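Local coordinates for cellulose binding protein (PDB 4JCW) that forms the expansin-like part of a probable endo-1,4-beta-glucanase and binds a chain of beta-linked glucose units across its two domains, at residues 113-118 and 151-156; 20-25 and 66-71; 134-139 and 168-173. All blocks are in the same frame, centred on the assembly; numbering follows the deposited sequence. Where two conformers were deposited one is given.

Contact 1: 113-118 and 151-156; sequences RVKEGS and TDYGYW. With BGC (beta-D-glucopyranose), chain C; BGC (beta-D-glucopyranose), chain B.
The Y155 ring takes K115 CG over one face, in a CH-pi contact 4.1 Å from its centroid, while the backbone carbon of V114 comes up at its edge. Y153 offers a face to sugar instead: C5 of the chain C glucose sits over the ring centre, 3.5 Å from Y153 CD2, with T151 OG1 on the opposite face and D152 OD1 at the edge. Both tyrosines belong to the expansin C-terminal domain, a beta-sandwich whose loops here line the cellulose-binding surface. The K115 chain crosses each tyrosine side chain at about a right angle, passing over the face of Y155 and bringing CE 3.5 Å from Y153 CE1. With CG anti to the backbone N (chi1 -162°) and a bend at the last torsion, it delivers NZ between two glucoses. At the hydroxyl end of Y155, OH lies over a face of the R113 guanidinium without a hydrogen bond; R113 NH2 bonds to Q126 and I18. Y155 OH donates to a water at 2.6 Å, which donates to E116 OE1. K115 of the second subunit also bonds to a bound glucose. Here K115 NZ gives chain B O6 and chain C O3 a bond of 2.6 Å each, and reaches chain B O5 at 3.1 Å.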
loop_
_atom_site.group_PDB
_atom_site.type_symbol
_atom_site.label_atom_id
_atom_site.label_comp_id
_atom_site.label_asym_id
_atom_site.label_seq_id
_atom_site.Cartn_x
_atom_site.Cartn_y
_atom_site.Cartn_z
ATOM N N ARG A 113 -2.270 -14.571 1.403
ATOM C CA ARG A 113 -2.873 -13.678 0.427
ATOM C C ARG A 113 -1.801 -13.003 -0.419
ATOM O O ARG A 113 -0.879 -12.405 0.113
ATOM C CB ARG A 113 -3.737 -12.618 1.105
ATOM C CG ARG A 113 -4.364 -11.666 0.108
ATOM C CD ARG A 113 -5.408 -10.813 0.761
ATOM N NE ARG A 113 -4.845 -9.902 1.746
ATOM C CZ ARG A 113 -5.417 -8.743 2.055
ATOM N NH1 ARG A 113 -6.540 -8.412 1.442
ATOM N NH2 ARG A 113 -4.879 -7.931 2.959
ATOM N N VAL A 114 -1.932 -13.112 -1.735
ATOM C CA VAL A 114 -1.026 -12.432 -2.654
ATOM C C VAL A 114 -1.526 -10.999 -2.840
ATOM O O VAL A 114 -2.727 -10.781 -2.999
ATOM C CB VAL A 114 -0.973 -13.180 -3.995
ATOM C CG1 VAL A 114 -0.146 -12.416 -5.006
ATOM C CG2 VAL A 114 -0.403 -14.591 -3.785
ATOM N N LYS A 115 -0.610 -10.029 -2.793
ATOM C CA LYS A 115 -0.969 -8.610 -2.895
ATOM C C LYS A 115 -1.575 -8.258 -4.249
ATOM O O LYS A 115 -1.153 -8.792 -5.284
ATOM C CB LYS A 115 0.250 -7.714 -2.660
ATOM C CG LYS A 115 -0.133 -6.268 -2.321
ATOM C CD LYS A 115 1.072 -5.420 -1.987
ATOM C CE LYS A 115 0.650 -4.013 -1.542
ATOM N NZ LYS A 115 -0.054 -3.257 -2.624
ATOM N N GLU A 116 -2.567 -7.369 -4.235
ATOM C CA GLU A 116 -3.074 -6.780 -5.471
ATOM C C GLU A 116 -1.888 -6.242 -6.262
ATOM O O GLU A 116 -0.941 -5.702 -5.678
ATOM C CB GLU A 116 -4.072 -5.648 -5.181
ATOM C CG GLU A 116 -5.352 -6.110 -4.516
ATOM C CD GLU A 116 -5.199 -6.348 -3.024
ATOM O OE1 GLU A 116 -4.132 -6.001 -2.463
ATOM O OE2 GLU A 116 -6.149 -6.889 -2.412
ATOM N N GLY A 117 -1.928 -6.421 -7.579
ATOM C CA GLY A 117 -0.867 -5.943 -8.445
ATOM C C GLY A 117 0.349 -6.849 -8.569
ATOM O O GLY A 117 1.273 -6.530 -9.313
ATOM N N SER A 118 0.362 -7.971 -7.854
ATOM C CA SER A 118 1.510 -8.882 -7.904
ATOM C C SER A 118 1.608 -9.603 -9.243
ATOM O O SER A 118 0.597 -9.819 -9.918
ATOM C CB SER A 118 1.444 -9.946 -6.797
ATOM O OG SER A 118 1.634 -9.412 -5.496
ATOM N N THR A 151 7.966 -6.012 4.765
ATOM C CA THR A 151 7.624 -4.600 4.618
ATOM C C THR A 151 7.069 -4.079 5.933
ATOM O O THR A 151 6.785 -4.862 6.846
ATOM C CB THR A 151 6.579 -4.353 3.527
ATOM O OG1 THR A 151 5.283 -4.777 3.981
ATOM C CG2 THR A 151 6.944 -5.070 2.240
ATOM N N ASP A 152 6.910 -2.763 6.034
ATOM C CA ASP A 152 6.305 -2.187 7.228
ATOM C C ASP A 152 4.777 -2.109 7.133
ATOM O O ASP A 152 4.136 -1.441 7.955
ATOM C CB ASP A 152 6.898 -0.806 7.543
ATOM C CG ASP A 152 6.642 0.216 6.445
ATOM O OD1 ASP A 152 5.773 -0.014 5.575
ATOM O OD2 ASP A 152 7.314 1.263 6.465
ATOM N N TYR A 153 4.198 -2.770 6.129
ATOM C CA TYR A 153 2.735 -2.750 5.956
ATOM C C TYR A 153 2.080 -4.141 5.932
ATOM O O TYR A 153 0.958 -4.302 5.455
ATOM C CB TYR A 153 2.314 -1.907 4.745
ATOM C CG TYR A 153 2.867 -2.388 3.420
ATOM C CD1 TYR A 153 2.125 -3.231 2.593
ATOM C CD2 TYR A 153 4.128 -1.998 2.993
ATOM C CE1 TYR A 153 2.639 -3.676 1.372
ATOM C CE2 TYR A 153 4.635 -2.411 1.766
ATOM C CZ TYR A 153 3.895 -3.255 0.969
ATOM O OH TYR A 153 4.427 -3.665 -0.238
ATOM N N GLY A 154 2.792 -5.146 6.438
ATOM C CA GLY A 154 2.168 -6.432 6.709
ATOM C C GLY A 154 2.334 -7.470 5.612
ATOM O O GLY A 154 1.742 -8.542 5.682
ATOM N N TYR A 155 3.133 -7.152 4.598
ATOM C CA TYR A 155 3.406 -8.089 3.515
ATOM C C TYR A 155 4.875 -8.479 3.496
ATOM O O TYR A 155 5.701 -7.861 4.171
ATOM C CB TYR A 155 3.033 -7.472 2.159
ATOM C CG TYR A 155 1.569 -7.623 1.813
ATOM C CD1 TYR A 155 1.143 -8.626 0.949
ATOM C CD2 TYR A 155 0.607 -6.769 2.357
ATOM C CE1 TYR A 155 -0.183 -8.762 0.624
ATOM C CE2 TYR A 155 -0.736 -6.905 2.036
ATOM C CZ TYR A 155 -1.121 -7.906 1.167
ATOM O OH TYR A 155 -2.438 -8.071 0.835
ATOM N N TRP A 156 5.189 -9.514 2.718
ATOM C CA TRP A 156 6.566 -9.901 2.455
ATOM C C TRP A 156 6.746 -9.842 0.954
ATOM O O TRP A 156 5.920 -10.367 0.220
ATOM C CB TRP A 156 6.816 -11.324 2.944
ATOM C CG TRP A 156 6.731 -11.451 4.441
ATOM C CD1 TRP A 156 5.601 -11.499 5.201
ATOM C CD2 TRP A 156 7.832 -11.534 5.352
ATOM N NE1 TRP A 156 5.928 -11.608 6.529
ATOM C CE2 TRP A 156 7.294 -11.626 6.649
ATOM C CE3 TRP A 156 9.222 -11.524 5.194
ATOM C CZ2 TRP A 156 8.095 -11.727 7.779
ATOM C CZ3 TRP A 156 10.021 -11.628 6.319
ATOM C CH2 TRP A 156 9.451 -11.728 7.596
HETATM C C2 BGC C . -0.429 0.273 0.559
HETATM C C3 BGC C . 0.529 -0.631 -0.201
HETATM C C4 BGC C . 1.871 0.055 -0.274
HETATM C C5 BGC C . 2.412 0.356 1.070
HETATM C C6 BGC C . 3.674 1.184 0.784
HETATM C C1 BGC C . 0.191 0.476 1.958
HETATM O O2 BGC C . -1.763 -0.304 0.677
HETATM O O3 BGC C . -0.003 -0.853 -1.515
HETATM O O4 BGC C . 2.890 -0.668 -0.950
HETATM O O5 BGC C . 1.475 1.150 1.797
HETATM O O6 BGC C . 4.320 1.593 1.972
HETATM C C2 BGC B . 4.482 -1.210 -2.532
HETATM C C3 BGC B . 4.835 -1.042 -3.988
HETATM C C4 BGC B . 3.719 -1.652 -4.842
HETATM C C5 BGC B . 2.419 -0.936 -4.537
HETATM C C6 BGC B . 1.289 -1.649 -5.303
HETATM C C1 BGC B . 3.187 -0.507 -2.316
HETATM O O2 BGC B . 5.474 -0.570 -1.706
HETATM O O3 BGC B . 6.070 -1.739 -4.114
HETATM O O4 BGC B . 3.906 -1.569 -6.283
HETATM O O5 BGC B . 2.138 -1.076 -3.135
HETATM O O6 BGC B . 1.169 -3.039 -4.945
HETATM O O HOH W 1 -3.846 -5.922 0.363
#

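Contact 2: 20-25 and 66-71; sequences NGNCSM and ADQCHG. With BGC (beta-D-glucopyranose), chain D; BGC (beta-D-glucopyranose), chain E.
D67 OD1 accepts the backbone N of N22 at 2.8 Å, approached from well above the carboxylate plane, and one residue along the turn C23 N donates to A66 O at 3.1 Å. These two bonds fasten a type I turn, G21 to S24, to strand 59-68 at A66 and D67 in the expansin N-terminal domain, whose family fold is the double-psi beta-barrel. Beside them G21 CA makes a CA-H...O contact with A66 O at 3.5 Å. The same residues meet sugar. With CG anti to the backbone N (chi1 -154°), the D67 carboxylate reaches both N22 N and the chain D glucose, whose O2 donates to OD2 at 2.7 Å; G21 O accepts O6 of the chain E glucose at 2.8 Å. In the next shell, S24 N closes the turn on G21 O, and N20 donates from both backbone N and ND2 to M25 O, ND2 also bonding to N16 O. The C23–C48 disulfide ties the turn to another loop, and Q68 OE1 is held by S39. OD1 of D67 thus holds the turn while OD2 takes the glucose hydroxyl and a weak bond with Y10 OH, so the turn probably also steadies the carboxylate facing the sugar.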
loop_
_atom_site.group_PDB
_atom_site.type_symbol
_atom_site.label_atom_id
_atom_site.label_comp_id
_atom_site.label_asym_id
_atom_site.label_seq_id
_atom_site.Cartn_x
_atom_site.Cartn_y
_atom_site.Cartn_z
ATOM N N ASN A 20 -6.702 -2.999 6.062
ATOM C CA ASN A 20 -7.237 -2.322 7.238
ATOM C C ASN A 20 -6.123 -2.152 8.267
ATOM O O ASN A 20 -5.501 -3.129 8.680
ATOM C CB ASN A 20 -8.397 -3.121 7.831
ATOM C CG ASN A 20 -9.539 -3.323 6.840
ATOM O OD1 ASN A 20 -10.455 -2.499 6.752
ATOM N ND2 ASN A 20 -9.505 -4.439 6.116
ATOM N N GLY A 21 -5.839 -0.902 8.636
ATOM C CA GLY A 21 -4.726 -0.629 9.534
ATOM C C GLY A 21 -3.384 -0.768 8.844
ATOM O O GLY A 21 -3.297 -1.228 7.702
ATOM N N ASN A 22 -2.321 -0.375 9.537
ATOM C CA ASN A 22 -1.005 -0.360 8.937
ATOM C C ASN A 22 -0.554 -1.783 8.593
ATOM O O ASN A 22 0.247 -1.966 7.688
ATOM C CB ASN A 22 -0.018 0.315 9.887
ATOM C CG ASN A 22 1.178 0.902 9.178
ATOM O OD1 ASN A 22 1.570 0.462 8.086
ATOM N ND2 ASN A 22 1.776 1.906 9.797
ATOM N N CYS A 23 -1.103 -2.778 9.295
ATOM C CA CYS A 23 -0.824 -4.196 9.015
ATOM C C CYS A 23 -1.512 -4.709 7.758
ATOM O O CYS A 23 -1.274 -5.848 7.339
ATOM C CB CYS A 23 -1.220 -5.080 10.214
ATOM S SG CYS A 23 -0.292 -4.722 11.695
ATOM N N SER A 24 -2.359 -3.861 7.170
ATOM C CA SER A 24 -3.124 -4.206 5.966
ATOM C C SER A 24 -3.911 -5.512 6.103
ATOM O O SER A 24 -3.858 -6.367 5.213
ATOM C CB SER A 24 -2.211 -4.303 4.735
ATOM O OG SER A 24 -1.361 -3.176 4.609
ATOM N N MET A 25 -4.634 -5.663 7.211
ATOM C CA MET A 25 -5.444 -6.848 7.422
ATOM C C MET A 25 -6.532 -6.929 6.355
ATOM O O MET A 25 -7.043 -5.891 5.900
ATOM C CB MET A 25 -6.050 -6.825 8.823
ATOM C CG MET A 25 -5.020 -6.769 9.940
ATOM S SD MET A 25 -4.128 -8.325 10.169
ATOM C CE MET A 25 -2.649 -8.059 9.195
ATOM N N ALA A 66 -3.219 -4.625 14.829
ATOM C CA ALA A 66 -3.742 -4.314 13.507
ATOM C C ALA A 66 -3.035 -3.140 12.854
ATOM O O ALA A 66 -3.099 -2.973 11.638
ATOM C CB ALA A 66 -5.221 -4.003 13.606
ATOM N N ASP A 67 -2.355 -2.331 13.659
ATOM C CA ASP A 67 -2.059 -0.972 13.232
ATOM C C ASP A 67 -0.888 -0.393 14.024
ATOM O O ASP A 67 -0.441 -0.972 15.018
ATOM C CB ASP A 67 -3.327 -0.130 13.457
ATOM C CG ASP A 67 -3.427 1.084 12.545
ATOM O OD1 ASP A 67 -2.511 1.352 11.731
ATOM O OD2 ASP A 67 -4.460 1.792 12.649
ATOM N N GLN A 68 -0.384 0.741 13.551
ATOM C CA GLN A 68 0.715 1.437 14.196
ATOM C C GLN A 68 0.218 2.791 14.693
ATOM O O GLN A 68 -0.411 3.535 13.944
ATOM C CB GLN A 68 1.851 1.663 13.195
ATOM C CG GLN A 68 3.060 2.356 13.810
ATOM C CD GLN A 68 4.213 2.510 12.836
ATOM O OE1 GLN A 68 5.323 2.851 13.233
ATOM N NE2 GLN A 68 3.953 2.269 11.559
ATOM N N CYS A 69 0.509 3.106 15.953
ATOM C CA CYS A 69 0.238 4.433 16.500
ATOM C C CYS A 69 1.558 5.181 16.666
ATOM O O CYS A 69 2.256 4.988 17.651
ATOM C CB CYS A 69 -0.480 4.299 17.850
ATOM S SG CYS A 69 -0.791 5.862 18.719
ATOM N N HIS A 70 1.912 6.007 15.685
ATOM C CA HIS A 70 3.170 6.759 15.714
ATOM C C HIS A 70 3.320 7.654 16.954
ATOM O O HIS A 70 4.424 7.825 17.475
ATOM C CB HIS A 70 3.328 7.609 14.443
ATOM C CG HIS A 70 3.629 6.810 13.213
ATOM N ND1 HIS A 70 2.650 6.194 12.464
ATOM C CD2 HIS A 70 4.805 6.514 12.610
ATOM C CE1 HIS A 70 3.208 5.562 11.446
ATOM N NE2 HIS A 70 4.515 5.740 11.513
ATOM N N GLY A 71 2.208 8.229 17.407
ATOM C CA GLY A 71 2.209 9.122 18.554
ATOM C C GLY A 71 2.090 8.430 19.911
ATOM O O GLY A 71 2.160 9.092 20.946
HETATM C C2 BGC D . -3.867 3.858 9.770
HETATM C C3 BGC D . -2.823 3.075 9.009
HETATM C C4 BGC D . -1.736 4.069 8.564
HETATM C C5 BGC D . -1.167 4.677 9.805
HETATM C C6 BGC D . -0.178 5.776 9.408
HETATM C C1 BGC D . -3.212 4.520 10.980
HETATM O O1 BGC D . -4.168 5.229 11.778
HETATM O O2 BGC D . -4.904 2.980 10.236
HETATM O O3 BGC D . -3.506 2.521 7.879
HETATM O O4 BGC D . -0.610 3.521 7.810
HETATM O O5 BGC D . -2.170 5.401 10.526
HETATM O O6 BGC D . 0.370 6.404 10.562
HETATM C C2 BGC E . 0.576 3.101 5.824
HETATM C C3 BGC E . 0.410 2.868 4.338
HETATM C C4 BGC E . -0.443 1.644 4.112
HETATM C C5 BGC E . -1.750 1.767 4.852
HETATM C C6 BGC E . -2.413 0.394 4.714
HETATM C C1 BGC E . -0.793 3.288 6.417
HETATM O O2 BGC E . 1.255 4.352 6.038
HETATM O O3 BGC E . 1.722 2.588 3.852
HETATM O O4 BGC E . -0.692 1.307 2.694
HETATM O O5 BGC E . -1.528 2.054 6.253
HETATM O O6 BGC E . -3.664 0.366 5.391
#

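Contact 3: 134-139 and 168-173; sequences IDRVEI and TVKVTD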
loop_
_atom_site.group_PDB
_atom_site.type_symbol
_atom_site.label_atom_id
_atom_site.label_comp_id
_atom_site.label_asym_id
_atom_site.label_seq_id
_atom_site.Cartn_x
_atom_site.Cartn_y
_atom_site.Cartn_z
ATOM N N ILE A 134 6.447 -13.740 12.861
ATOM C CA ILE A 134 7.093 -14.486 11.781
ATOM C C ILE A 134 8.500 -13.933 11.584
ATOM O O ILE A 134 8.696 -12.714 11.534
ATOM C CB ILE A 134 6.292 -14.335 10.457
ATOM C CG1 ILE A 134 4.944 -15.049 10.563
ATOM C CG2 ILE A 134 7.090 -14.868 9.275
ATOM C CD1 ILE A 134 3.921 -14.510 9.610
ATOM N N ASP A 135 9.495 -14.810 11.498
ATOM C CA ASP A 135 10.866 -14.332 11.336
ATOM C C ASP A 135 11.354 -14.343 9.885
ATOM O O ASP A 135 12.168 -13.505 9.499
ATOM C CB ASP A 135 11.839 -15.102 12.238
ATOM C CG ASP A 135 11.860 -14.565 13.668
ATOM O OD1 ASP A 135 11.300 -13.473 13.914
ATOM O OD2 ASP A 135 12.446 -15.229 14.546
ATOM N N ARG A 136 10.868 -15.297 9.093
ATOM C CA ARG A 136 11.314 -15.462 7.708
ATOM C C ARG A 136 10.166 -15.978 6.852
ATOM O O ARG A 136 9.353 -16.779 7.303
ATOM C CB ARG A 136 12.464 -16.483 7.600
ATOM C CG ARG A 136 13.593 -16.336 8.604
ATOM C CD ARG A 136 14.817 -17.121 8.168
ATOM N NE ARG A 136 14.487 -18.484 7.767
ATOM C CZ ARG A 136 15.338 -19.308 7.160
ATOM N NH1 ARG A 136 16.573 -18.907 6.880
ATOM N NH2 ARG A 136 14.955 -20.535 6.828
ATOM N N VAL A 137 10.113 -15.524 5.607
ATOM C CA VAL A 137 9.207 -16.084 4.613
ATOM C C VAL A 137 10.031 -16.294 3.346
ATOM O O VAL A 137 10.669 -15.363 2.857
ATOM C CB VAL A 137 8.012 -15.149 4.343
ATOM C CG1 VAL A 137 7.122 -15.703 3.240
ATOM C CG2 VAL A 137 7.217 -14.953 5.608
ATOM N N GLU A 138 10.072 -17.530 2.851
ATOM C CA GLU A 138 10.953 -17.854 1.736
ATOM C C GLU A 138 10.193 -18.573 0.638
ATOM O O GLU A 138 9.279 -19.352 0.900
ATOM C CB GLU A 138 12.123 -18.713 2.214
ATOM C CG GLU A 138 12.810 -18.181 3.458
ATOM C CD GLU A 138 13.805 -19.166 4.047
ATOM O OE1 GLU A 138 15.022 -18.886 4.012
ATOM O OE2 GLU A 138 13.364 -20.219 4.546
ATOM N N ILE A 139 10.579 -18.302 -0.598
ATOM C CA ILE A 139 9.959 -18.940 -1.743
ATOM C C ILE A 139 10.969 -19.920 -2.340
ATOM O O ILE A 139 12.130 -19.573 -2.546
ATOM C CB ILE A 139 9.518 -17.881 -2.780
ATOM C CG1 ILE A 139 9.047 -18.547 -4.072
ATOM C CG2 ILE A 139 10.645 -16.904 -3.056
ATOM C CD1 ILE A 139 7.673 -19.122 -3.964
ATOM N N THR A 168 6.012 -22.388 -3.964
ATOM C CA THR A 168 6.170 -23.046 -2.672
ATOM C C THR A 168 6.811 -22.085 -1.680
ATOM O O THR A 168 7.895 -21.546 -1.923
ATOM C CB THR A 168 7.009 -24.327 -2.779
ATOM O OG1 THR A 168 6.343 -25.247 -3.642
ATOM C CG2 THR A 168 7.185 -24.958 -1.413
ATOM N N VAL A 169 6.132 -21.879 -0.559
ATOM C CA VAL A 169 6.565 -20.906 0.431
ATOM C C VAL A 169 6.836 -21.550 1.783
ATOM O O VAL A 169 6.048 -22.376 2.249
ATOM C CB VAL A 169 5.491 -19.811 0.600
ATOM C CG1 VAL A 169 5.885 -18.837 1.692
ATOM C CG2 VAL A 169 5.284 -19.091 -0.732
ATOM N N LYS A 170 7.961 -21.195 2.399
ATOM C CA LYS A 170 8.239 -21.646 3.755
ATOM C C LYS A 170 8.176 -20.454 4.694
ATOM O O LYS A 170 8.803 -19.425 4.447
ATOM C CB LYS A 170 9.606 -22.339 3.841
ATOM C CG LYS A 170 9.945 -22.877 5.239
ATOM C CD LYS A 170 11.078 -23.895 5.207
ATOM C CE LYS A 170 12.383 -23.286 4.735
ATOM N NZ LYS A 170 13.478 -24.301 4.672
ATOM N N VAL A 171 7.394 -20.588 5.755
ATOM C CA VAL A 171 7.243 -19.525 6.738
ATOM C C VAL A 171 7.777 -20.048 8.057
ATOM O O VAL A 171 7.364 -21.107 8.522
ATOM C CB VAL A 171 5.771 -19.142 6.936
ATOM C CG1 VAL A 171 5.637 -17.957 7.922
ATOM C CG2 VAL A 171 5.127 -18.813 5.584
ATOM N N THR A 172 8.703 -19.301 8.643
ATOM C CA THR A 172 9.306 -19.703 9.911
ATOM C C THR A 172 8.981 -18.676 10.990
ATOM O O THR A 172 9.242 -17.480 10.813
ATOM C CB THR A 172 10.829 -19.865 9.771
ATOM O OG1 THR A 172 11.113 -20.767 8.693
ATOM C CG2 THR A 172 11.438 -20.417 11.062
ATOM N N ASP A 173 8.404 -19.141 12.100
ATOM C CA ASP A 173 8.007 -18.236 13.167
ATOM C C ASP A 173 9.164 -17.934 14.107
ATOM O O ASP A 173 10.279 -18.428 13.917
ATOM C CB ASP A 173 6.744 -18.718 13.914
ATOM C CG ASP A 173 6.981 -19.940 14.788
ATOM O OD1 ASP A 173 8.144 -20.320 15.046
ATOM O OD2 ASP A 173 5.966 -20.518 15.234
HETATM O O HOH W 2 11.103 -19.537 6.317
#
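T172 O serves two donors near one end of this antiparallel strand pair: D135 N at 2.8 Å and R136 N at 3.2 Å, both close to the carbonyl plane. One acceptor facing two consecutive residues is a classic beta bulge, and it shifts the register by one between I134 and R136. Beyond it the pairing is regular. T172 N returns a nearly straight bond to R136 O (174°), and E138 and K170 exchange N-H and carbonyl, with E138 N to K170 O at 2.8 Å and K170 N to E138 O at 2.7 Å.

The polar face holds R136, E138, K170 and T172. E138 OE2 forms a salt bridge with R136 NH2 at 2.8 Å, but from well out of the guanidinium plane, so charge attraction carries it. K170 lies alongside E138, yet NZ stays 4.1 Å from OE2, and K170 makes a cation-pi contact with W145. A water hydrogen-bonds to T172 OG1 at 2.7 Å, donates to E138 OE2 and weakly to K170 O, and has fewer protons than acceptors around it. Beside the bulge, D135 and D173 form salt bridges with R133 and R177, respectively.

The other face is apolar. V137 CG1 meets V169 CG1 at 3.7 Å, and I134 CG2 packs on V171 CG1. These side chains reach L125 and V127 of strand 124-128, while strands 144-150 and 178-184 flank the pair within the sheet.

Contacts 1 and 2 lie along one binding surface, their centres about 14 Å apart, and the four glucoses they touch form one linked chain from the chain D unit at contact 2 through chains E and C to chain B at contact 1. The two domains meet between them, where Y153 O lies 2.7 Å from S24 OG in a probable hydrogen bond. Contact 3 stands behind contact 1 in the same sheet, again about 14 Å between centres; W156 joins them, its CD2 3.5 Å from V137 CG2. Contacts 2 and 3 do not touch, their nearest atoms being about 9 Å apart; no glucose lies among the atoms of contact 3, which joins two strands of the C-terminal sheet.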